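PDB 5HOE: hydrolase from Rhizobium meliloti, which probably hydrolyses ester bonds as a carbohydrate acetylesterase of the SGNH (GDSL-like) hydrolase family, assembled as an octamer. Local coordinates for residues 50-55 and 224-229; 86-91 and 129-134; 123-128 and 183-188; 162-167 and 204-209. All coordinates share one frame; numbering follows the deposited sequence.

Interaction 1: residues 50-55 and 224-229; sequences GAMAAR and DKVAAL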
# COMPACT_ATOMS: atom_id res chain seq x y z
N GLY A 50 15.96 -3.20 -36.81
CA GLY A 50 15.80 -3.77 -38.14
C GLY A 50 17.10 -3.81 -38.93
O GLY A 50 17.34 -4.74 -39.71
N ALA A 51 17.94 -2.79 -38.74
CA ALA A 51 19.27 -2.78 -39.34
C ALA A 51 20.16 -3.87 -38.75
O ALA A 51 20.94 -4.50 -39.48
CB ALA A 51 19.90 -1.40 -39.14
N MET A 52 20.08 -4.10 -37.44
CA MET A 52 20.82 -5.21 -36.83
C MET A 52 20.33 -6.54 -37.37
O MET A 52 21.14 -7.42 -37.72
CB MET A 52 20.66 -5.16 -35.30
CG MET A 52 21.47 -6.22 -34.58
SD MET A 52 20.99 -6.52 -32.87
CE MET A 52 19.31 -7.11 -33.03
N ALA A 53 19.00 -6.70 -37.49
CA ALA A 53 18.45 -7.95 -38.01
C ALA A 53 18.90 -8.22 -39.44
O ALA A 53 19.19 -9.37 -39.81
CB ALA A 53 16.92 -7.92 -37.93
N ALA A 54 18.96 -7.17 -40.27
CA ALA A 54 19.40 -7.35 -41.65
C ALA A 54 20.85 -7.86 -41.70
O ALA A 54 21.17 -8.76 -42.48
CB ALA A 54 19.27 -6.03 -42.40
N ARG A 55 21.73 -7.28 -40.89
CA ARG A 55 23.12 -7.71 -40.88
C ARG A 55 23.26 -9.12 -40.31
O ARG A 55 24.07 -9.92 -40.80
CB ARG A 55 23.96 -6.71 -40.07
CG ARG A 55 25.45 -7.01 -40.00
CD ARG A 55 26.20 -6.48 -41.23
NE ARG A 55 27.38 -5.70 -40.84
CZ ARG A 55 27.79 -4.59 -41.44
NH1 ARG A 55 27.12 -4.09 -42.47
NH2 ARG A 55 28.87 -3.96 -41.00
N ASP A 224 27.52 -6.75 -35.19
CA ASP A 224 28.87 -7.31 -35.11
C ASP A 224 29.14 -7.87 -33.73
O ASP A 224 29.71 -8.97 -33.58
CB ASP A 224 29.91 -6.23 -35.43
CG ASP A 224 29.83 -5.75 -36.85
OD1 ASP A 224 29.19 -6.44 -37.67
OD2 ASP A 224 30.42 -4.69 -37.15
N LYS A 225 28.74 -7.13 -32.70
CA LYS A 225 28.88 -7.58 -31.33
C LYS A 225 28.12 -8.88 -31.09
O LYS A 225 28.63 -9.80 -30.46
CB LYS A 225 28.37 -6.48 -30.41
CG LYS A 225 28.69 -6.69 -28.97
CD LYS A 225 30.09 -6.24 -28.65
CE LYS A 225 30.41 -6.66 -27.24
NZ LYS A 225 31.78 -6.29 -26.88
N VAL A 226 26.88 -8.96 -31.61
CA VAL A 226 26.05 -10.14 -31.41
C VAL A 226 26.66 -11.35 -32.11
O VAL A 226 26.73 -12.44 -31.54
CB VAL A 226 24.62 -9.88 -31.90
CG1 VAL A 226 23.77 -11.15 -31.82
CG2 VAL A 226 23.96 -8.78 -31.06
N ALA A 227 27.07 -11.17 -33.37
CA ALA A 227 27.66 -12.28 -34.12
C ALA A 227 28.94 -12.79 -33.48
O ALA A 227 29.24 -13.99 -33.56
CB ALA A 227 27.93 -11.86 -35.56
N ALA A 228 29.72 -11.90 -32.85
CA ALA A 228 30.97 -12.30 -32.23
C ALA A 228 30.72 -13.15 -31.00
O ALA A 228 31.55 -13.98 -30.63
CB ALA A 228 31.80 -11.07 -31.87
N LEU A 229 29.57 -12.95 -30.36
CA LEU A 229 29.20 -13.73 -29.19
C LEU A 229 28.81 -15.15 -29.56
O LEU A 229 29.06 -16.09 -28.79
CB LEU A 229 28.04 -13.02 -28.50
CG LEU A 229 27.57 -13.53 -27.15
CD1 LEU A 229 28.67 -13.34 -26.10
CD2 LEU A 229 26.33 -12.77 -26.78

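Interaction 2: residues 86-91 and 129-134; sequences TYLPMA and VGQVLT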
# COMPACT_ATOMS: atom_id res chain seq x y z
N THR A 86 9.59 -2.92 -14.12
CA THR A 86 8.26 -3.47 -13.85
C THR A 86 7.80 -4.44 -14.94
O THR A 86 7.09 -5.40 -14.64
CB THR A 86 7.26 -2.31 -13.68
OG1 THR A 86 7.68 -1.49 -12.59
CG2 THR A 86 5.83 -2.82 -13.43
N TYR A 87 8.17 -4.18 -16.19
CA TYR A 87 7.72 -4.92 -17.37
C TYR A 87 8.69 -6.02 -17.81
O TYR A 87 8.26 -7.00 -18.41
CB TYR A 87 7.56 -3.91 -18.52
CG TYR A 87 7.06 -4.33 -19.91
CD1 TYR A 87 7.92 -4.82 -20.90
CD2 TYR A 87 5.72 -4.16 -20.25
CE1 TYR A 87 7.45 -5.16 -22.17
CE2 TYR A 87 5.25 -4.48 -21.51
CZ TYR A 87 6.11 -4.97 -22.47
OH TYR A 87 5.60 -5.30 -23.72
N LEU A 88 10.00 -5.88 -17.55
CA LEU A 88 10.96 -6.82 -18.13
C LEU A 88 10.72 -8.27 -17.72
O LEU A 88 10.76 -9.15 -18.59
CB LEU A 88 12.40 -6.34 -17.86
CG LEU A 88 13.51 -7.18 -18.50
CD1 LEU A 88 13.39 -7.22 -20.02
CD2 LEU A 88 14.87 -6.64 -18.12
N PRO A 89 10.46 -8.61 -16.45
CA PRO A 89 10.22 -10.03 -16.13
C PRO A 89 9.09 -10.65 -16.92
O PRO A 89 9.24 -11.76 -17.45
CB PRO A 89 9.99 -10.03 -14.61
CG PRO A 89 10.77 -8.83 -14.14
CD PRO A 89 10.55 -7.79 -15.23
N MET A 90 7.97 -9.94 -17.08
CA MET A 90 6.87 -10.41 -17.92
C MET A 90 7.30 -10.58 -19.38
O MET A 90 6.92 -11.55 -20.05
CB MET A 90 5.70 -9.40 -17.81
CG MET A 90 4.96 -9.39 -16.48
SD MET A 90 3.54 -8.26 -16.40
CE MET A 90 4.18 -6.83 -15.52
N ALA A 91 8.08 -9.64 -19.91
CA ALA A 91 8.49 -9.74 -21.30
C ALA A 91 9.42 -10.92 -21.52
O ALA A 91 9.31 -11.63 -22.53
CB ALA A 91 9.17 -8.45 -21.74
N VAL A 129 19.71 -6.26 -15.59
CA VAL A 129 20.62 -7.36 -15.90
C VAL A 129 20.32 -8.56 -15.01
O VAL A 129 20.24 -9.70 -15.48
CB VAL A 129 22.08 -6.90 -15.78
CG1 VAL A 129 23.06 -8.08 -15.99
CG2 VAL A 129 22.41 -5.81 -16.78
N GLY A 130 20.12 -8.30 -13.72
CA GLY A 130 19.77 -9.37 -12.79
C GLY A 130 18.47 -10.06 -13.14
O GLY A 130 18.33 -11.27 -12.94
N GLN A 131 17.47 -9.31 -13.63
CA GLN A 131 16.21 -9.92 -14.02
C GLN A 131 16.41 -10.89 -15.18
O GLN A 131 15.75 -11.93 -15.25
CB GLN A 131 15.18 -8.85 -14.40
CG GLN A 131 14.64 -8.10 -13.21
CD GLN A 131 13.76 -6.94 -13.56
OE1 GLN A 131 13.83 -6.40 -14.65
NE2 GLN A 131 12.91 -6.54 -12.61
N VAL A 132 17.31 -10.57 -16.10
CA VAL A 132 17.60 -11.51 -17.18
C VAL A 132 18.35 -12.73 -16.64
O VAL A 132 18.01 -13.88 -16.96
CB VAL A 132 18.38 -10.84 -18.32
CG1 VAL A 132 18.63 -11.83 -19.42
CG2 VAL A 132 17.64 -9.63 -18.85
N LEU A 133 19.37 -12.50 -15.83
CA LEU A 133 20.20 -13.61 -15.38
C LEU A 133 19.44 -14.59 -14.49
O LEU A 133 19.86 -15.75 -14.39
CB LEU A 133 21.41 -13.07 -14.63
CG LEU A 133 22.36 -12.23 -15.49
CD1 LEU A 133 23.51 -11.70 -14.64
CD2 LEU A 133 22.90 -13.04 -16.67
N THR A 134 18.35 -14.16 -13.86
CA THR A 134 17.60 -15.03 -12.98
C THR A 134 16.32 -15.56 -13.62
O THR A 134 15.52 -16.18 -12.91
CB THR A 134 17.26 -14.33 -11.66
OG1 THR A 134 16.40 -13.21 -11.89
CG2 THR A 134 18.53 -13.85 -10.95

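Interaction 3: residues 123-128 and 183-188; sequences NGMGKL and KALADF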
# COMPACT_ATOMS: atom_id res chain seq x y z
N ASN A 123 23.01 1.42 -11.50
CA ASN A 123 22.43 0.41 -10.60
C ASN A 123 21.04 -0.03 -11.07
O ASN A 123 20.66 -1.19 -10.87
CB ASN A 123 22.38 0.94 -9.18
CG ASN A 123 22.15 -0.14 -8.17
OD1 ASN A 123 22.90 -1.13 -8.11
ND2 ASN A 123 21.13 0.03 -7.34
N GLY A 124 20.28 0.87 -11.69
CA GLY A 124 19.01 0.48 -12.29
C GLY A 124 19.18 -0.45 -13.48
O GLY A 124 18.43 -1.42 -13.65
N MET A 125 20.16 -0.15 -14.33
CA MET A 125 20.57 -1.11 -15.35
C MET A 125 20.95 -2.44 -14.72
O MET A 125 20.60 -3.51 -15.24
CB MET A 125 21.72 -0.54 -16.18
CG MET A 125 22.26 -1.49 -17.23
SD MET A 125 21.04 -1.96 -18.53
CE MET A 125 20.98 -0.48 -19.55
N GLY A 126 21.65 -2.40 -13.58
CA GLY A 126 22.02 -3.64 -12.91
C GLY A 126 20.81 -4.45 -12.49
O GLY A 126 20.83 -5.68 -12.55
N LYS A 127 19.74 -3.77 -12.04
CA LYS A 127 18.50 -4.46 -11.72
C LYS A 127 17.98 -5.22 -12.93
O LYS A 127 17.55 -6.38 -12.82
CB LYS A 127 17.45 -3.45 -11.22
CG LYS A 127 16.16 -4.08 -10.78
CD LYS A 127 15.16 -3.05 -10.33
CE LYS A 127 13.90 -3.72 -9.81
NZ LYS A 127 12.82 -2.73 -9.46
N LEU A 128 18.00 -4.58 -14.11
CA LEU A 128 17.51 -5.24 -15.31
C LEU A 128 18.40 -6.42 -15.70
O LEU A 128 17.90 -7.48 -16.07
CB LEU A 128 17.41 -4.23 -16.47
CG LEU A 128 16.53 -3.01 -16.25
CD1 LEU A 128 16.65 -2.03 -17.42
CD2 LEU A 128 15.10 -3.47 -16.02
N LYS A 183 30.18 -0.01 -18.25
CA LYS A 183 31.29 -0.93 -18.51
C LYS A 183 31.70 -1.61 -17.21
O LYS A 183 31.91 -2.83 -17.17
CB LYS A 183 32.48 -0.17 -19.10
CG LYS A 183 33.72 -1.03 -19.37
CD LYS A 183 33.53 -1.93 -20.54
CE LYS A 183 34.71 -2.89 -20.70
NZ LYS A 183 34.42 -3.92 -21.73
N ALA A 184 31.81 -0.84 -16.13
CA ALA A 184 32.16 -1.39 -14.82
C ALA A 184 31.10 -2.38 -14.34
O ALA A 184 31.42 -3.45 -13.80
CB ALA A 184 32.32 -0.25 -13.83
N LEU A 185 29.82 -2.05 -14.53
CA LEU A 185 28.73 -2.94 -14.15
C LEU A 185 28.80 -4.25 -14.92
O LEU A 185 28.67 -5.33 -14.34
CB LEU A 185 27.40 -2.25 -14.45
CG LEU A 185 26.13 -3.12 -14.44
CD1 LEU A 185 25.74 -3.49 -13.02
CD2 LEU A 185 24.99 -2.42 -15.13
N ALA A 186 28.95 -4.15 -16.24
CA ALA A 186 28.96 -5.35 -17.07
C ALA A 186 30.15 -6.25 -16.73
O ALA A 186 30.02 -7.48 -16.72
CB ALA A 186 28.95 -4.98 -18.55
N ASP A 187 31.32 -5.66 -16.46
CA ASP A 187 32.44 -6.49 -16.02
C ASP A 187 32.12 -7.19 -14.70
O ASP A 187 32.41 -8.38 -14.53
CB ASP A 187 33.70 -5.64 -15.86
CG ASP A 187 34.29 -5.21 -17.18
OD1 ASP A 187 33.90 -5.78 -18.23
OD2 ASP A 187 35.15 -4.30 -17.16
N PHE A 188 31.53 -6.46 -13.75
CA PHE A 188 31.24 -7.01 -12.43
C PHE A 188 30.24 -8.15 -12.53
O PHE A 188 30.42 -9.22 -11.92
CB PHE A 188 30.72 -5.86 -11.57
CG PHE A 188 30.44 -6.20 -10.13
CD1 PHE A 188 29.19 -6.67 -9.75
CD2 PHE A 188 31.40 -6.01 -9.15
CE1 PHE A 188 28.91 -6.95 -8.41
CE2 PHE A 188 31.13 -6.27 -7.83
CZ PHE A 188 29.88 -6.74 -7.45

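Interaction 4: residues 162-167 and 204-209; sequences PWFEGM and GIDGIH. With PO4 (phosphate ion), chain E.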
# COMPACT_ATOMS: atom_id res chain seq x y z
N PRO A 162 12.60 24.60 -25.44
CA PRO A 162 12.71 24.86 -24.00
C PRO A 162 12.06 23.81 -23.12
O PRO A 162 12.52 23.61 -21.98
CB PRO A 162 12.04 26.23 -23.82
CG PRO A 162 11.26 26.43 -25.02
CD PRO A 162 12.01 25.76 -26.13
N TRP A 163 11.00 23.14 -23.58
CA TRP A 163 10.40 22.12 -22.73
C TRP A 163 11.32 20.91 -22.59
O TRP A 163 11.50 20.38 -21.48
CB TRP A 163 9.02 21.70 -23.23
CG TRP A 163 8.33 20.79 -22.26
CD1 TRP A 163 8.01 19.48 -22.44
CD2 TRP A 163 7.89 21.12 -20.92
NE1 TRP A 163 7.40 18.97 -21.31
CE2 TRP A 163 7.31 19.97 -20.37
CE3 TRP A 163 7.95 22.29 -20.15
CZ2 TRP A 163 6.80 19.94 -19.07
CZ3 TRP A 163 7.42 22.27 -18.87
CH2 TRP A 163 6.83 21.10 -18.35
N PHE A 164 11.92 20.46 -23.69
CA PHE A 164 12.92 19.40 -23.60
C PHE A 164 14.13 19.83 -22.78
O PHE A 164 14.68 19.04 -22.02
CB PHE A 164 13.37 18.93 -24.98
CG PHE A 164 12.52 17.82 -25.61
CD1 PHE A 164 11.97 16.79 -24.85
CD2 PHE A 164 12.32 17.80 -26.99
CE1 PHE A 164 11.23 15.77 -25.46
CE2 PHE A 164 11.58 16.81 -27.58
CZ PHE A 164 11.03 15.80 -26.83
N GLU A 165 14.60 21.08 -22.95
CA GLU A 165 15.73 21.55 -22.15
C GLU A 165 15.42 21.46 -20.66
O GLU A 165 16.27 21.01 -19.87
CB GLU A 165 16.12 22.98 -22.54
CG GLU A 165 17.31 23.44 -21.76
CD GLU A 165 18.06 24.58 -22.40
OE1 GLU A 165 17.61 25.12 -23.46
OE2 GLU A 165 19.11 24.96 -21.83
N GLY A 166 14.23 21.89 -20.25
CA GLY A 166 13.85 21.73 -18.85
C GLY A 166 13.73 20.27 -18.45
O GLY A 166 14.14 19.88 -17.35
N MET A 167 13.17 19.45 -19.33
CA MET A 167 12.98 18.04 -19.05
C MET A 167 14.30 17.35 -18.72
O MET A 167 14.34 16.47 -17.86
CB MET A 167 12.33 17.36 -20.26
CG MET A 167 11.81 15.99 -19.99
SD MET A 167 11.12 15.22 -21.48
CE MET A 167 9.74 16.32 -21.84
N GLY A 204 19.95 13.91 -33.76
CA GLY A 204 18.64 14.43 -34.12
C GLY A 204 18.48 15.89 -33.74
O GLY A 204 19.11 16.38 -32.80
N ILE A 205 17.60 16.58 -34.47
CA ILE A 205 17.44 18.03 -34.30
C ILE A 205 17.02 18.39 -32.88
O ILE A 205 17.29 19.50 -32.40
CB ILE A 205 16.50 18.63 -35.37
CG1 ILE A 205 16.34 20.14 -35.19
CG2 ILE A 205 15.14 17.93 -35.35
CD1 ILE A 205 17.66 20.90 -35.05
N ASP A 206 16.34 17.48 -32.17
CA ASP A 206 15.89 17.77 -30.82
C ASP A 206 16.96 17.58 -29.74
O ASP A 206 16.69 17.94 -28.59
CB ASP A 206 14.60 16.99 -30.47
CG ASP A 206 14.75 15.47 -30.59
OD1 ASP A 206 15.90 14.95 -30.67
OD2 ASP A 206 13.71 14.78 -30.56
N GLY A 207 18.16 17.06 -30.07
CA GLY A 207 19.20 16.80 -29.09
C GLY A 207 19.03 15.52 -28.29
O GLY A 207 19.80 15.31 -27.34
N ILE A 208 18.05 14.67 -28.63
CA ILE A 208 17.71 13.47 -27.86
C ILE A 208 17.67 12.23 -28.76
O ILE A 208 18.23 11.18 -28.43
CB ILE A 208 16.36 13.65 -27.14
CG1 ILE A 208 16.42 14.80 -26.13
CG2 ILE A 208 15.95 12.37 -26.43
CD1 ILE A 208 15.09 15.42 -25.84
N HIS A 209 17.03 12.34 -29.92
CA HIS A 209 16.79 11.19 -30.77
C HIS A 209 17.76 11.17 -31.95
O HIS A 209 18.64 12.04 -32.07
CB HIS A 209 15.31 11.15 -31.17
CG HIS A 209 14.38 11.20 -29.99
ND1 HIS A 209 13.69 12.34 -29.63
CD2 HIS A 209 14.05 10.26 -29.08
CE1 HIS A 209 12.96 12.08 -28.55
NE2 HIS A 209 13.19 10.83 -28.18
P PO4 E . 12.64 9.33 -24.93
O1 PO4 E . 12.63 7.87 -24.61
O2 PO4 E . 14.05 9.84 -24.94
O3 PO4 E . 11.89 9.77 -26.17
O4 PO4 E . 11.82 10.10 -23.94

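Interaction 1: residues 50-55 and 224-229
R55, near the end of helix 48-56, meets D224 in the last two turns of helix 212-229. With CG beside the backbone N (chi1 -66°), D224 presents OD1 3.7 Å from R55 NE, at the edge of the guanidinium and in its plane. The two planes are 28° apart. No hydrogen bond forms; the salt bridge is long, and both side chains are exposed. K225 faces another way, its NZ donating to the carbonyl of F193. Two residues on from D224, the contact changes from polar to apolar. V226 points at the first helix and sets CG2 4.1 Å from the sulfur SD of M52. The thioether chain runs out extended and bends only at its last torsion (chi3 62°), crossing the valine at about a right angle. Farther on, L229 turns to L100 and K147 of the sheet. The buried pair packs on the strands of the Rossmann-like three-layer fold: M52 rests on I62 and I102, V226 on Y60, L100 and I102, so both helices pack on one face of the parallel sheet across strands 60-66 and 100-104.

Interaction 2: residues 86-91 and 129-134
Q131 lays its amide against the ring of P89, where helices 84-95 and 118-133 run nearly parallel, their local axes 9.7 Å apart and inclined by 19°. With CG beside the backbone N (chi1 -73°) and the rest of the chain extended, the glutamine spans the gap between the helices. NE2 comes 3.5 Å from P89 CG, while OE1 stands 3.6 Å from P89 CD and 3.5 Å from L88 CB. L88 sends its CG anti to the backbone N (chi1 -176°), which carries CD2 past the amide oxygen to V132 CG2, 4.1 Å away; F22 of strand 17-23 also meets this leucine. V132 in turn packs on V148, joining the pair to the sheet. The helix 118-133 ends just beyond, where T134 donates to the G130 carbonyl twice, from its backbone N and from OG1, the two donors approaching from opposite faces of the carbonyl plane. Across helix 84-95, Y87 stacks on Y87 of a second subunit. The proline has no N-H to offer the carbonyl of S85 one turn earlier, and the helix is kinked there; Q131 NE2 gives that carbonyl a hydrogen bond instead. A leucine in place of Q131 is likely to leave the S85 oxygen without this donor. OE1, by contrast, is buried with no partner in the model, so the amide is held through its nitrogen while its oxygen is met by C-H groups of L88 and P89.

Interaction 3: residues 123-128 and 183-188
Between segments 123-128 and 183-188 the nearest CA atoms are those of G126 and L185, 6.9 Å apart. One side chain, L185, meets both the backbone of G126 and the base of M125. L185 extends straight at the other helix, with CG anti to the backbone N (chi1 166°), and its two methyls divide the work: CD1 rests 3.7 Å from G126 CA, and CD2 lies 3.7 Å from G126 N. The lack of a side chain at G126 makes room for the branch, since a beta carbon there would stand only 3.2 Å from L185 CD1, a tight fit. CD2 also touches the root of M125, 3.6 Å from its CG and 3.9 Å from its CB. The two side chains cross at about a right angle; M125 then bends at chi2 (63°) and again at chi3, carrying its sulfur away from the leucine, and packs on I103 of strand 100-104. The two helices are neighbours in one outer layer of the alpha/beta/alpha sandwich of SGNH hydrolases, on the face of the parallel sheet that also carries helix 84-95; L128 reaches L88 there, and A186 reaches F193 of strand 192-195, outermost within the chain. A third subunit closes over this buried junction: its W163 packs on L185, its F164 meets the F188 ring edge-to-face, and its N78 ND2 is hydrogen-bonded to the carbonyl of N123.

Interaction 4: residues 162-167 and 204-209
The ring of F164 carries I208 CD1 over one face, a CH-pi contact 3.6 Å from its centroid, and has the sulfur of M167 at its edge in plane; D206 CB meets the ring obliquely. S25, D206 and H209 probably form the Ser-His-Asp triad, as in other SGNH hydrolases, whose Asp and His share a DxxH motif. I208 stands between two rings, for its other branch, CG2, lies 3.6 Å above the centre of one face of H209. The imidazole, also stacked with W30, has D206 OD2 and a phosphate oxygen at its edge. D206 CG sits in the crowded position between backbone N and carbonyl carbon (chi1 58°): OD1 accepts from I208 N, above the carboxylate plane, an Asx turn, and from H209 N, completing an Asx motif. OD2 accepts from H209 ND1 at 2.6 Å on its syn side. With an alanine here, H209 ND1 and both backbone N-H groups would probably lose their acceptor, leaving the imidazole less firmly oriented. The phosphate, probably from the crystallisation liquor, is also hydrogen-bonded to S25 N, A69 N and N108 ND2; H209 NE2 donates to its O3 at 2.6 Å, 170° at the hydrogen.

Interactions 2 and 3 share helix 118-133 and touch through L88 CD2 and L128 O, 3.8 Å apart; their centres are about 13 Å from each other on one face of the sheet. Interaction 1 packs on the opposite face, its centre about 22 Å from both, though its nearest atoms come to about 6 Å from those of interaction 3. Interaction 4 holds the histidine and aspartate of the probable active site, next to the phosphate, and lies remote from the rest, about 27 to 30 Å between centres. Within one chain it does not touch interaction 3, yet between copies in the octamer helix 162-167 of one subunit packs on segment 183-188 of another.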